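Local structure of putative capsid protein of prophage (Escherichia coli CFT073, 3BQW) at residues Lys88-Ile93 with Ile326-Thr331; Ala204-Met209 with Ala258-Ser263; Ser235-Ala240 with Val248-Tyr253; Tyr314-Ile319 with Gln330-Pro335. The protein probably serves as a major capsid protein of the phage capsid protein E family, forming the shell of a prophage-encoded virus. All coordinates share one frame; numbering follows the deposited sequence.

Contact 1. Residues Lys88-Ile93 with Ile326-Thr331; sequences KPKHEI and IEYVQT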
loop_
_atom_site.group_PDB
_atom_site.type_symbol
_atom_site.label_atom_id
_atom_site.label_comp_id
_atom_site.label_asym_id
_atom_site.label_seq_id
_atom_site.Cartn_x
_atom_site.Cartn_y
_atom_site.Cartn_z
ATOM N N LYS A 88 -9.261 -8.039 10.176
ATOM C CA LYS A 88 -9.848 -7.552 11.420
ATOM C C LYS A 88 -8.880 -7.623 12.610
ATOM O O LYS A 88 -9.170 -8.243 13.621
ATOM C CB LYS A 88 -11.178 -8.247 11.723
ATOM C CG LYS A 88 -11.154 -9.758 11.757
ATOM C CD LYS A 88 -12.562 -10.232 12.085
ATOM C CE LYS A 88 -12.679 -11.743 12.168
ATOM N NZ LYS A 88 -11.759 -12.326 13.174
ATOM N N PRO A 89 -7.738 -6.924 12.501
ATOM C CA PRO A 89 -6.795 -6.912 13.592
ATOM C C PRO A 89 -7.417 -6.285 14.828
ATOM O O PRO A 89 -8.203 -5.319 14.725
ATOM C CB PRO A 89 -5.659 -6.040 13.058
ATOM C CG PRO A 89 -6.258 -5.202 12.024
ATOM C CD PRO A 89 -7.277 -6.084 11.385
ATOM N N LYS A 90 -7.107 -6.875 15.979
ATOM C CA LYS A 90 -7.555 -6.343 17.252
ATOM C C LYS A 90 -6.397 -6.257 18.224
ATOM O O LYS A 90 -5.372 -6.908 18.045
ATOM C CB LYS A 90 -8.698 -7.183 17.851
ATOM C CG LYS A 90 -8.302 -8.557 18.339
ATOM C CD LYS A 90 -9.458 -9.215 19.037
ATOM C CE LYS A 90 -9.122 -10.652 19.408
ATOM N NZ LYS A 90 -10.268 -11.294 20.124
ATOM N N HIS A 91 -6.591 -5.439 19.252
ATOM C CA HIS A 91 -5.616 -5.252 20.307
ATOM C C HIS A 91 -6.363 -5.143 21.620
ATOM O O HIS A 91 -7.458 -4.596 21.666
ATOM C CB HIS A 91 -4.843 -3.946 20.104
ATOM C CG HIS A 91 -3.951 -3.927 18.899
ATOM N ND1 HIS A 91 -2.577 -4.042 18.986
ATOM C CD2 HIS A 91 -4.232 -3.759 17.584
ATOM C CE1 HIS A 91 -2.061 -3.968 17.768
ATOM N NE2 HIS A 91 -3.047 -3.809 16.902
ATOM N N GLU A 92 -5.739 -5.632 22.684
ATOM C CA GLU A 92 -6.226 -5.424 24.042
ATOM C C GLU A 92 -5.989 -3.967 24.498
ATOM O O GLU A 92 -4.972 -3.335 24.149
ATOM C CB GLU A 92 -5.562 -6.412 25.013
ATOM C CG GLU A 92 -5.909 -6.125 26.494
ATOM C CD GLU A 92 -5.277 -7.101 27.494
ATOM O OE1 GLU A 92 -4.676 -8.110 27.056
ATOM O OE2 GLU A 92 -5.389 -6.842 28.723
ATOM N N ILE A 93 -6.944 -3.438 25.252
ATOM C CA ILE A 93 -6.838 -2.109 25.848
ATOM C C ILE A 93 -6.444 -2.303 27.301
ATOM O O ILE A 93 -7.281 -2.620 28.139
ATOM C CB ILE A 93 -8.159 -1.326 25.739
ATOM C CG1 ILE A 93 -8.627 -1.280 24.269
ATOM C CG2 ILE A 93 -8.028 0.077 26.387
ATOM C CD1 ILE A 93 -7.732 -0.500 23.301
ATOM N N ILE A 326 -11.497 -8.387 29.860
ATOM C CA ILE A 326 -10.568 -7.854 28.864
ATOM C C ILE A 326 -11.300 -6.990 27.838
ATOM O O ILE A 326 -12.333 -7.376 27.308
ATOM C CB ILE A 326 -9.765 -8.968 28.160
ATOM C CG1 ILE A 326 -9.087 -9.879 29.191
ATOM C CG2 ILE A 326 -8.716 -8.363 27.235
ATOM C CD1 ILE A 326 -8.382 -9.124 30.355
ATOM N N GLU A 327 -10.753 -5.803 27.594
ATOM C CA GLU A 327 -11.294 -4.871 26.630
ATOM C C GLU A 327 -10.467 -4.931 25.337
ATOM O O GLU A 327 -9.256 -5.061 25.387
ATOM C CB GLU A 327 -11.288 -3.459 27.216
ATOM C CG GLU A 327 -11.921 -2.443 26.284
ATOM C CD GLU A 327 -11.892 -1.037 26.821
ATOM O OE1 GLU A 327 -11.534 -0.841 27.992
ATOM O OE2 GLU A 327 -12.234 -0.125 26.060
ATOM N N TYR A 328 -11.154 -4.862 24.193
ATOM C CA TYR A 328 -10.531 -4.918 22.864
ATOM C C TYR A 328 -11.014 -3.759 22.016
ATOM O O TYR A 328 -12.108 -3.243 22.229
ATOM C CB TYR A 328 -10.907 -6.194 22.115
ATOM C CG TYR A 328 -10.431 -7.446 22.769
ATOM C CD1 TYR A 328 -9.148 -7.914 22.534
ATOM C CD2 TYR A 328 -11.250 -8.158 23.643
ATOM C CE1 TYR A 328 -8.680 -9.064 23.134
ATOM C CE2 TYR A 328 -10.795 -9.305 24.256
ATOM C CZ TYR A 328 -9.499 -9.751 23.984
ATOM O OH TYR A 328 -9.012 -10.891 24.574
ATOM N N VAL A 329 -10.161 -3.358 21.077
ATOM C CA VAL A 329 -10.559 -2.549 19.932
ATOM C C VAL A 329 -10.136 -3.348 18.693
ATOM O O VAL A 329 -9.125 -4.064 18.690
ATOM C CB VAL A 329 -9.977 -1.087 19.948
ATOM C CG1 VAL A 329 -8.488 -1.059 19.723
ATOM C CG2 VAL A 329 -10.638 -0.245 18.892
ATOM N N GLN A 330 -10.947 -3.257 17.655
ATOM C CA GLN A 330 -10.729 -4.013 16.436
ATOM C C GLN A 330 -11.270 -3.234 15.251
ATOM O O GLN A 330 -12.318 -2.588 15.347
ATOM C CB GLN A 330 -11.460 -5.343 16.557
ATOM C CG GLN A 330 -11.374 -6.240 15.367
ATOM C CD GLN A 330 -12.178 -7.484 15.564
ATOM O OE1 GLN A 330 -13.384 -7.407 15.751
ATOM N NE2 GLN A 330 -11.518 -8.644 15.555
ATOM N N THR A 331 -10.581 -3.316 14.125
ATOM C CA THR A 331 -10.983 -2.630 12.907
ATOM C C THR A 331 -11.097 -3.626 11.731
ATOM O O THR A 331 -10.113 -4.271 11.339
ATOM C CB THR A 331 -9.984 -1.512 12.552
ATOM O OG1 THR A 331 -9.767 -0.693 13.711
ATOM C CG2 THR A 331 -10.516 -0.648 11.394
HETATM O O HOH W 1 -12.917 -11.465 15.910
HETATM O O HOH W 2 -8.271 -5.105 28.930
HETATM O O HOH W 3 -9.542 -1.198 29.696
#
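Strand 90-92 pairs antiparallel with the start of strand 327-338. The sheet runs beside the long helix 113-146, an arrangement consistent with the P domain of HK97-like capsid proteins. H91 and V329 form a hydrogen-bonded pair: H91 N gives to V329 O at 2.9 Å, and V329 N returns a bond to H91 O. T331 N to P89 O and I93 N to E327 O carry the pairing outward.

K90 spans the face that also bears Y328 and Q330. Its CG sits in the crowded position between N and the carbonyl carbon (chi1 70°), and the chain is extended from there. K90 CB lies 3.6 Å from Q330 CB. CD reaches Y328 CD1 at 3.7 Å. CE passes beside Y328 CE1. NZ ends over one ring face, offset toward the rim, in a cation-pi contact 4.2 Å from the Y328 ring centroid. W318 meets the same ring.

H91 and V329, turned the other way, rest on helix 113-146, and E327 OE1 forms a salt bridge with R117. The Q330 side chain lies alongside K88. Its NE2 donates to K88 O at 3.1 Å, from above the carbonyl plane, at a bent 135°.

Contact 2. Residues Ala204-Met209 with Ala258-Ser263; sequences ANVMIM and ALIVYS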
loop_
_atom_site.group_PDB
_atom_site.type_symbol
_atom_site.label_atom_id
_atom_site.label_comp_id
_atom_site.label_asym_id
_atom_site.label_seq_id
_atom_site.Cartn_x
_atom_site.Cartn_y
_atom_site.Cartn_z
ATOM N N ALA A 204 6.904 7.293 -19.378
ATOM C CA ALA A 204 7.053 7.195 -17.941
ATOM C C ALA A 204 7.432 8.566 -17.423
ATOM O O ALA A 204 8.321 9.225 -17.974
ATOM C CB ALA A 204 8.125 6.163 -17.584
ATOM N N ASN A 205 6.766 8.998 -16.350
ATOM C CA ASN A 205 7.068 10.282 -15.724
ATOM C C ASN A 205 7.508 10.153 -14.257
ATOM O O ASN A 205 7.740 11.146 -13.583
ATOM C CB ASN A 205 5.896 11.275 -15.922
ATOM C CG ASN A 205 4.702 10.999 -15.022
ATOM O OD1 ASN A 205 4.610 9.956 -14.387
ATOM N ND2 ASN A 205 3.761 11.953 -14.978
ATOM N N VAL A 206 7.641 8.927 -13.782
ATOM C CA VAL A 206 8.137 8.663 -12.434
ATOM C C VAL A 206 9.024 7.412 -12.410
ATOM O O VAL A 206 8.725 6.415 -13.058
ATOM C CB VAL A 206 6.974 8.597 -11.392
ATOM C CG1 VAL A 206 6.033 7.397 -11.638
ATOM C CG2 VAL A 206 7.535 8.639 -9.965
ATOM N N MET A 207 10.169 7.516 -11.729
ATOM C CA MET A 207 11.039 6.370 -11.461
ATOM C C MET A 207 11.179 6.207 -9.939
ATOM O O MET A 207 11.745 7.069 -9.285
ATOM C CB MET A 207 12.409 6.500 -12.144
ATOM C CG MET A 207 13.277 5.216 -12.072
ATOM S SD MET A 207 14.816 5.137 -13.044
ATOM C CE MET A 207 15.666 6.606 -12.581
ATOM N N ILE A 208 10.603 5.121 -9.407
ATOM C CA ILE A 208 10.692 4.748 -8.000
ATOM C C ILE A 208 11.738 3.642 -7.812
ATOM O O ILE A 208 11.682 2.605 -8.475
ATOM C CB ILE A 208 9.339 4.286 -7.453
ATOM C CG1 ILE A 208 8.256 5.336 -7.772
ATOM C CG2 ILE A 208 9.440 4.077 -5.944
ATOM C CD1 ILE A 208 6.923 4.781 -8.043
ATOM N N MET A 209 12.710 3.900 -6.926
ATOM C CA MET A 209 13.949 3.128 -6.838
ATOM C C MET A 209 14.159 2.667 -5.410
ATOM O O MET A 209 13.996 3.452 -4.495
ATOM C CB MET A 209 15.166 4.018 -7.132
ATOM C CG MET A 209 15.273 4.556 -8.487
ATOM S SD MET A 209 16.658 5.673 -8.649
ATOM C CE MET A 209 15.787 7.192 -8.465
ATOM N N ALA A 258 10.473 12.007 -12.825
ATOM C CA ALA A 258 10.638 12.307 -11.405
ATOM C C ALA A 258 11.355 11.144 -10.753
ATOM O O ALA A 258 11.115 9.985 -11.107
ATOM C CB ALA A 258 9.294 12.537 -10.731
ATOM N N LEU A 259 12.208 11.469 -9.781
ATOM C CA LEU A 259 13.104 10.512 -9.154
ATOM C C LEU A 259 12.794 10.394 -7.675
ATOM O O LEU A 259 12.901 11.358 -6.924
ATOM C CB LEU A 259 14.567 10.935 -9.343
ATOM C CG LEU A 259 15.104 11.202 -10.750
ATOM C CD1 LEU A 259 16.470 11.899 -10.616
ATOM C CD2 LEU A 259 15.208 9.918 -11.630
ATOM N N ILE A 260 12.403 9.193 -7.278
ATOM C CA ILE A 260 11.957 8.876 -5.931
ATOM C C ILE A 260 12.728 7.637 -5.461
ATOM O O ILE A 260 12.751 6.605 -6.151
ATOM C CB ILE A 260 10.416 8.586 -5.890
ATOM C CG1 ILE A 260 9.602 9.774 -6.449
ATOM C CG2 ILE A 260 9.957 8.264 -4.452
ATOM C CD1 ILE A 260 8.037 9.584 -6.367
ATOM N N VAL A 261 13.375 7.761 -4.311
ATOM C CA VAL A 261 13.940 6.634 -3.610
ATOM C C VAL A 261 12.971 6.207 -2.523
ATOM O O VAL A 261 12.545 7.017 -1.712
ATOM C CB VAL A 261 15.314 6.949 -2.989
ATOM C CG1 VAL A 261 15.885 5.712 -2.283
ATOM C CG2 VAL A 261 16.267 7.485 -4.082
ATOM N N TYR A 262 12.646 4.922 -2.517
ATOM C CA TYR A 262 11.595 4.385 -1.676
ATOM C C TYR A 262 12.174 3.303 -0.788
ATOM O O TYR A 262 12.693 2.325 -1.271
ATOM C CB TYR A 262 10.502 3.818 -2.564
ATOM C CG TYR A 262 9.309 3.176 -1.880
ATOM C CD1 TYR A 262 8.331 3.942 -1.268
ATOM C CD2 TYR A 262 9.113 1.823 -1.920
ATOM C CE1 TYR A 262 7.196 3.351 -0.686
ATOM C CE2 TYR A 262 7.978 1.228 -1.346
ATOM C CZ TYR A 262 7.033 1.997 -0.743
ATOM O OH TYR A 262 5.925 1.413 -0.164
ATOM N N SER A 263 12.053 3.496 0.517
ATOM C CA SER A 263 12.675 2.634 1.521
ATOM C C SER A 263 11.679 2.106 2.545
ATOM O O SER A 263 12.086 1.627 3.586
ATOM C CB SER A 263 13.773 3.411 2.261
ATOM O OG SER A 263 14.675 4.002 1.338
#
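Strands 206-209 and 257-267 run parallel as neighbours in a mixed sheet. This sheet probably corresponds to the A domain of an HK97-like capsid protein. N205 and V206 together face G285 on the other side, a classic beta bulge.

The backbone is tightly joined. M207 N gives to A258 O at 2.7 Å, nearly along the C=O axis, and M207 O accepts from I260 N. M209 repeats the pattern two residues on, with I260 O and Y262 N.

Side chains split onto two faces. V206, I208, A258 and I260 share one, where helix 30-35 packs through L30 and F35. V206 CG2 meets I260 CD1 at 3.8 Å. Next along, I208 CG2 lies 3.6 Å from Y262 CB. M207, M209, L259 and V261 share the other face, under helix 211-218.

Packing loosens in places on both faces. V206 CG2 stands 4.3 Å from A258 CB, and M209 CE is 4.4 Å from V261 CG2. The N205 end is partly exposed. There A258 N reaches N205 O from well above the carbonyl plane, and N205 OD1 turns to T287 N.

The tightest spot is on the methionine face. M207 and L259 lie side by side. The M207 chain bends at chi3 (52°), and its CE presses on L259 CD2 at 3.5 Å.

Contact 3. Residues Ser235-Ala240 with Val248-Tyr253; sequences SAAELA and VSFKGY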
loop_
_atom_site.group_PDB
_atom_site.type_symbol
_atom_site.label_atom_id
_atom_site.label_comp_id
_atom_site.label_asym_id
_atom_site.label_seq_id
_atom_site.Cartn_x
_atom_site.Cartn_y
_atom_site.Cartn_z
ATOM N N SER A 235 4.946 18.654 -9.546
ATOM C CA SER A 235 4.362 17.454 -10.148
ATOM C C SER A 235 3.535 16.671 -9.132
ATOM O O SER A 235 3.732 16.811 -7.924
ATOM C CB SER A 235 5.474 16.563 -10.723
ATOM O OG SER A 235 6.259 15.920 -9.716
ATOM N N ALA A 236 2.605 15.851 -9.630
ATOM C CA ALA A 236 1.904 14.867 -8.799
ATOM C C ALA A 236 2.881 13.937 -8.054
ATOM O O ALA A 236 2.650 13.600 -6.895
ATOM C CB ALA A 236 0.956 14.032 -9.648
ATOM N N ALA A 237 3.956 13.518 -8.737
ATOM C CA ALA A 237 4.995 12.660 -8.126
ATOM C C ALA A 237 5.565 13.327 -6.880
ATOM O O ALA A 237 5.647 12.739 -5.817
ATOM C CB ALA A 237 6.118 12.370 -9.139
ATOM N N GLU A 238 5.911 14.597 -7.028
ATOM C CA GLU A 238 6.515 15.391 -5.961
ATOM C C GLU A 238 5.559 15.677 -4.801
ATOM O O GLU A 238 5.909 15.542 -3.628
ATOM C CB GLU A 238 7.021 16.692 -6.570
ATOM C CG GLU A 238 8.032 17.346 -5.756
ATOM C CD GLU A 238 8.626 18.562 -6.424
ATOM O OE1 GLU A 238 8.520 18.751 -7.674
ATOM O OE2 GLU A 238 9.203 19.348 -5.646
ATOM N N LEU A 239 4.355 16.100 -5.134
ATOM C CA LEU A 239 3.283 16.234 -4.152
ATOM C C LEU A 239 3.043 14.959 -3.321
ATOM O O LEU A 239 2.864 15.018 -2.098
ATOM C CB LEU A 239 1.982 16.590 -4.871
ATOM C CG LEU A 239 1.383 17.987 -4.745
ATOM C CD1 LEU A 239 2.345 19.115 -5.142
ATOM C CD2 LEU A 239 0.111 17.978 -5.615
ATOM N N ALA A 240 3.006 13.811 -3.985
ATOM C CA ALA A 240 2.812 12.542 -3.283
ATOM C C ALA A 240 3.864 12.239 -2.199
ATOM O O ALA A 240 3.555 11.522 -1.255
ATOM C CB ALA A 240 2.741 11.395 -4.271
ATOM N N VAL A 248 10.345 7.810 2.109
ATOM C CA VAL A 248 10.453 8.200 0.721
ATOM C C VAL A 248 11.284 9.472 0.645
ATOM O O VAL A 248 11.181 10.333 1.512
ATOM C CB VAL A 248 9.021 8.452 0.177
ATOM C CG1 VAL A 248 8.992 9.450 -0.909
ATOM C CG2 VAL A 248 8.389 7.130 -0.247
ATOM N N SER A 249 12.118 9.572 -0.382
ATOM C CA SER A 249 12.875 10.753 -0.628
ATOM C C SER A 249 12.756 11.131 -2.093
ATOM O O SER A 249 13.065 10.332 -2.988
ATOM C CB SER A 249 14.339 10.526 -0.279
ATOM O OG SER A 249 15.086 11.673 -0.647
ATOM N N PHE A 250 12.305 12.352 -2.326
ATOM C CA PHE A 250 12.224 12.912 -3.638
ATOM C C PHE A 250 13.575 13.512 -3.975
ATOM O O PHE A 250 14.082 14.345 -3.243
ATOM C CB PHE A 250 11.131 13.979 -3.748
ATOM C CG PHE A 250 10.843 14.370 -5.168
ATOM C CD1 PHE A 250 9.915 13.677 -5.909
ATOM C CD2 PHE A 250 11.540 15.389 -5.767
ATOM C CE1 PHE A 250 9.682 13.998 -7.231
ATOM C CE2 PHE A 250 11.304 15.732 -7.082
ATOM C CZ PHE A 250 10.384 15.026 -7.820
ATOM N N LYS A 251 14.140 13.074 -5.097
ATOM C CA LYS A 251 15.509 13.404 -5.462
ATOM C C LYS A 251 15.630 14.499 -6.508
ATOM O O LYS A 251 16.673 15.143 -6.591
ATOM C CB LYS A 251 16.223 12.142 -5.979
ATOM C CG LYS A 251 16.435 11.085 -4.919
ATOM C CD LYS A 251 17.223 11.641 -3.739
ATOM C CE LYS A 251 17.484 10.579 -2.741
ATOM N NZ LYS A 251 18.126 11.084 -1.528
ATOM N N GLY A 252 14.599 14.696 -7.321
ATOM C CA GLY A 252 14.685 15.620 -8.433
ATOM C C GLY A 252 14.150 15.004 -9.700
ATOM O O GLY A 252 13.325 14.108 -9.654
ATOM N N TYR A 253 14.648 15.489 -10.832
ATOM C CA TYR A 253 14.166 15.100 -12.148
ATOM C C TYR A 253 15.317 14.743 -13.074
ATOM O O TYR A 253 16.442 15.237 -12.917
ATOM C CB TYR A 253 13.332 16.223 -12.778
ATOM C CG TYR A 253 12.049 16.530 -12.035
ATOM C CD1 TYR A 253 10.829 15.975 -12.435
ATOM C CD2 TYR A 253 12.058 17.354 -10.918
ATOM C CE1 TYR A 253 9.644 16.257 -11.746
ATOM C CE2 TYR A 253 10.886 17.639 -10.216
ATOM C CZ TYR A 253 9.687 17.096 -10.638
ATOM O OH TYR A 253 8.546 17.408 -9.930
#
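E238 has CG anti to its backbone N (chi1 -160°) and an extended chain beyond it. F250 likewise has CG anti to N (chi1 -168°), which sends its ring toward the helix. Y253 has CG beside its N instead, and its hydroxyl reaches the start of the helix.

The E238 chain crosses over one face of the F250 ring. Its CG sits above the ring centre, 3.8 Å from the centroid, in a CH-pi contact. The carboxylate is stacked with the ring, its plane 15° from it. F250 CE1 also meets E238 CA at 3.7 Å, with A237 CB farther off.

The contact sets the first turn of helix 236-241 on strand 248-254, part of the mixed sheet of the probable A domain. S235 is the N-cap of that helix. S235 OG accepts from E238 N at 3.0 Å and donates to Y253 OH at 2.7 Å. Y253 OH in turn donates to E238 OE1 at 2.6 Å, on the anti lone pair of that oxygen. The phenol oxygen is thus gripped from two sides, and OE1 lies in the plane of the tyrosine ring at its edge.

E234 N also gives to E238 OE1. With two donors on OE1, the carboxylate is probably ionised. On the sheet side, A237 and F250 both touch A258 of the next strand, and R231 packs on E238 and Y253.

Contact 4. Residues Tyr314-Ile319 with Gln330-Pro335; sequences YPKNWI and QTHSAP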
loop_
_atom_site.group_PDB
_atom_site.type_symbol
_atom_site.label_atom_id
_atom_site.label_comp_id
_atom_site.label_asym_id
_atom_site.label_seq_id
_atom_site.Cartn_x
_atom_site.Cartn_y
_atom_site.Cartn_z
ATOM N N TYR A 314 -14.315 -0.421 9.691
ATOM C CA TYR A 314 -15.362 -0.530 10.683
ATOM C C TYR A 314 -14.730 -0.906 12.027
ATOM O O TYR A 314 -14.367 -2.058 12.245
ATOM C CB TYR A 314 -16.400 -1.558 10.263
ATOM C CG TYR A 314 -17.598 -1.564 11.134
ATOM C CD1 TYR A 314 -18.682 -0.729 10.860
ATOM C CD2 TYR A 314 -17.668 -2.407 12.246
ATOM C CE1 TYR A 314 -19.790 -0.725 11.693
ATOM C CE2 TYR A 314 -18.763 -2.418 13.048
ATOM C CZ TYR A 314 -19.817 -1.579 12.774
ATOM O OH TYR A 314 -20.914 -1.600 13.585
ATOM N N PRO A 315 -14.580 0.088 12.912
ATOM C CA PRO A 315 -13.987 -0.091 14.222
ATOM C C PRO A 315 -14.998 -0.524 15.272
ATOM O O PRO A 315 -16.172 -0.146 15.211
ATOM C CB PRO A 315 -13.413 1.292 14.513
ATOM C CG PRO A 315 -14.411 2.222 13.899
ATOM C CD PRO A 315 -14.931 1.498 12.669
ATOM N N LYS A 316 -14.550 -1.366 16.198
ATOM C CA LYS A 316 -15.396 -1.880 17.271
ATOM C C LYS A 316 -14.604 -1.804 18.542
ATOM O O LYS A 316 -13.418 -2.082 18.529
ATOM C CB LYS A 316 -15.752 -3.360 17.054
ATOM C CG LYS A 316 -16.510 -3.687 15.783
ATOM C CD LYS A 316 -16.687 -5.218 15.595
ATOM C CE LYS A 316 -17.704 -5.847 16.579
ATOM N NZ LYS A 316 -19.064 -5.229 16.500
ATOM N N ASN A 317 -15.262 -1.447 19.639
ATOM C CA ASN A 317 -14.657 -1.521 20.975
ATOM C C ASN A 317 -15.601 -2.350 21.857
ATOM O O ASN A 317 -16.808 -2.148 21.812
ATOM C CB ASN A 317 -14.438 -0.109 21.535
ATOM C CG ASN A 317 -13.921 -0.094 23.000
ATOM O OD1 ASN A 317 -12.940 -0.762 23.367
ATOM N ND2 ASN A 317 -14.558 0.712 23.815
ATOM N N TRP A 318 -15.071 -3.305 22.620
ATOM C CA TRP A 318 -15.921 -4.098 23.517
ATOM C C TRP A 318 -15.126 -4.604 24.703
ATOM O O TRP A 318 -13.909 -4.675 24.645
ATOM C CB TRP A 318 -16.637 -5.264 22.780
ATOM C CG TRP A 318 -15.747 -6.435 22.445
ATOM C CD1 TRP A 318 -15.578 -7.579 23.175
ATOM C CD2 TRP A 318 -14.897 -6.564 21.300
ATOM N NE1 TRP A 318 -14.666 -8.407 22.561
ATOM C CE2 TRP A 318 -14.242 -7.816 21.402
ATOM C CE3 TRP A 318 -14.627 -5.746 20.195
ATOM C CZ2 TRP A 318 -13.331 -8.259 20.450
ATOM C CZ3 TRP A 318 -13.710 -6.193 19.245
ATOM C CH2 TRP A 318 -13.077 -7.437 19.379
ATOM N N ILE A 319 -15.852 -4.900 25.783
ATOM C CA ILE A 319 -15.308 -5.413 27.045
ATOM C C ILE A 319 -15.949 -6.770 27.277
ATOM O O ILE A 319 -17.170 -6.887 27.287
ATOM C CB ILE A 319 -15.656 -4.510 28.248
ATOM C CG1 ILE A 319 -15.104 -3.091 28.062
ATOM C CG2 ILE A 319 -15.127 -5.117 29.543
ATOM C CD1 ILE A 319 -15.910 -2.033 28.814
ATOM N N GLN A 330 -10.947 -3.257 17.655
ATOM C CA GLN A 330 -10.729 -4.013 16.436
ATOM C C GLN A 330 -11.270 -3.234 15.251
ATOM O O GLN A 330 -12.318 -2.588 15.347
ATOM C CB GLN A 330 -11.460 -5.343 16.557
ATOM C CG GLN A 330 -11.374 -6.240 15.367
ATOM C CD GLN A 330 -12.178 -7.484 15.564
ATOM O OE1 GLN A 330 -13.384 -7.407 15.751
ATOM N NE2 GLN A 330 -11.518 -8.644 15.555
ATOM N N THR A 331 -10.581 -3.316 14.125
ATOM C CA THR A 331 -10.983 -2.630 12.907
ATOM C C THR A 331 -11.097 -3.626 11.731
ATOM O O THR A 331 -10.113 -4.271 11.339
ATOM C CB THR A 331 -9.984 -1.512 12.552
ATOM O OG1 THR A 331 -9.767 -0.693 13.711
ATOM C CG2 THR A 331 -10.516 -0.648 11.394
ATOM N N HIS A 332 -12.312 -3.728 11.191
ATOM C CA HIS A 332 -12.618 -4.525 10.008
ATOM C C HIS A 332 -12.340 -3.756 8.724
ATOM O O HIS A 332 -12.633 -2.574 8.623
ATOM C CB HIS A 332 -14.097 -4.932 10.019
ATOM C CG HIS A 332 -14.440 -5.926 11.079
ATOM N ND1 HIS A 332 -14.284 -5.665 12.421
ATOM C CD2 HIS A 332 -14.916 -7.187 10.997
ATOM C CE1 HIS A 332 -14.664 -6.718 13.120
ATOM N NE2 HIS A 332 -15.035 -7.663 12.277
ATOM N N SER A 333 -11.775 -4.450 7.743
ATOM C CA SER A 333 -11.542 -3.906 6.385
ATOM C C SER A 333 -11.286 -5.036 5.374
ATOM O O SER A 333 -10.688 -6.053 5.719
ATOM C CB SER A 333 -10.337 -2.958 6.385
ATOM O OG SER A 333 -10.305 -2.164 5.215
ATOM N N ALA A 334 -11.713 -4.831 4.127
ATOM C CA ALA A 334 -11.537 -5.829 3.054
ATOM C C ALA A 334 -11.069 -5.146 1.775
ATOM O O ALA A 334 -11.771 -5.148 0.785
ATOM C CB ALA A 334 -12.855 -6.620 2.813
ATOM N N PRO A 335 -9.865 -4.568 1.801
ATOM C CA PRO A 335 -9.288 -3.841 0.674
ATOM C C PRO A 335 -8.592 -4.716 -0.359
ATOM O O PRO A 335 -7.993 -5.748 -0.021
ATOM C CB PRO A 335 -8.257 -2.940 1.346
ATOM C CG PRO A 335 -7.765 -3.764 2.501
ATOM C CD PRO A 335 -8.953 -4.558 2.969
#
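Q330 begins the stretch as the hydrogen-bonded partner of K316 in an antiparallel beta hairpin. K316 N gives to Q330 O at 2.7 Å, nearly along the C=O axis. Q330 N gives back to K316 O at 2.9 Å. The Q330 chain is extended and lies alongside K316. Its CB meets the edge of the W318 ring in plane, 3.6 Å from CZ3. Its OE1 lies beside W318 CH2, with the amide turned 50° from the indole, while NE2 is held by K88.

T331 follows, in a non-hydrogen-bonded pair with P315. Proline fits this place, since no N-H is needed there toward the partner strand. P315 CA instead makes a CA-H...O contact with Q330 O at 3.2 Å.

H332 pairs with Y314 through two backbone bonds, both 2.9 Å. Y314 N approaches H332 O on a lone pair, while H332 N reaches Y314 O from above the carbonyl plane. The H332 imidazole crosses the K316 chain obliquely, with CE1 3.5 Å from K316 CD. Its ND1 is buried here and has no polar partner in the model. K316 bends at chi3 and chi4, and NZ forms a salt bridge with D300.

S333 and P335 continue onto helix 113-146. P315 packs on helix 10-17. Strand 327-338 thus runs between strands 314-319 and 90-92.

How the contacts relate
From the N terminus, 88-93 comes first and waits through more than 230 residues for its partner 326-331. Inside that long loop, 204-209 meets 258-263 in contact 2. Contact 3, 235-240 with 248-253, lies within the loop of contact 2. Strand 248-254 leads into 257-267, so contact 2 joins two strands of one sheet and contact 3 lays a short helix on the next strand of it, with centres 8 Å apart. Segment 314-319 opens contact 4 before contact 1 has closed. The two overlap and end on the same strand, 327-338, sharing Q330 and T331. Contacts 1 and 4 join a second sheet, about 34 to 37 Å away between centres, across the middle of the chain.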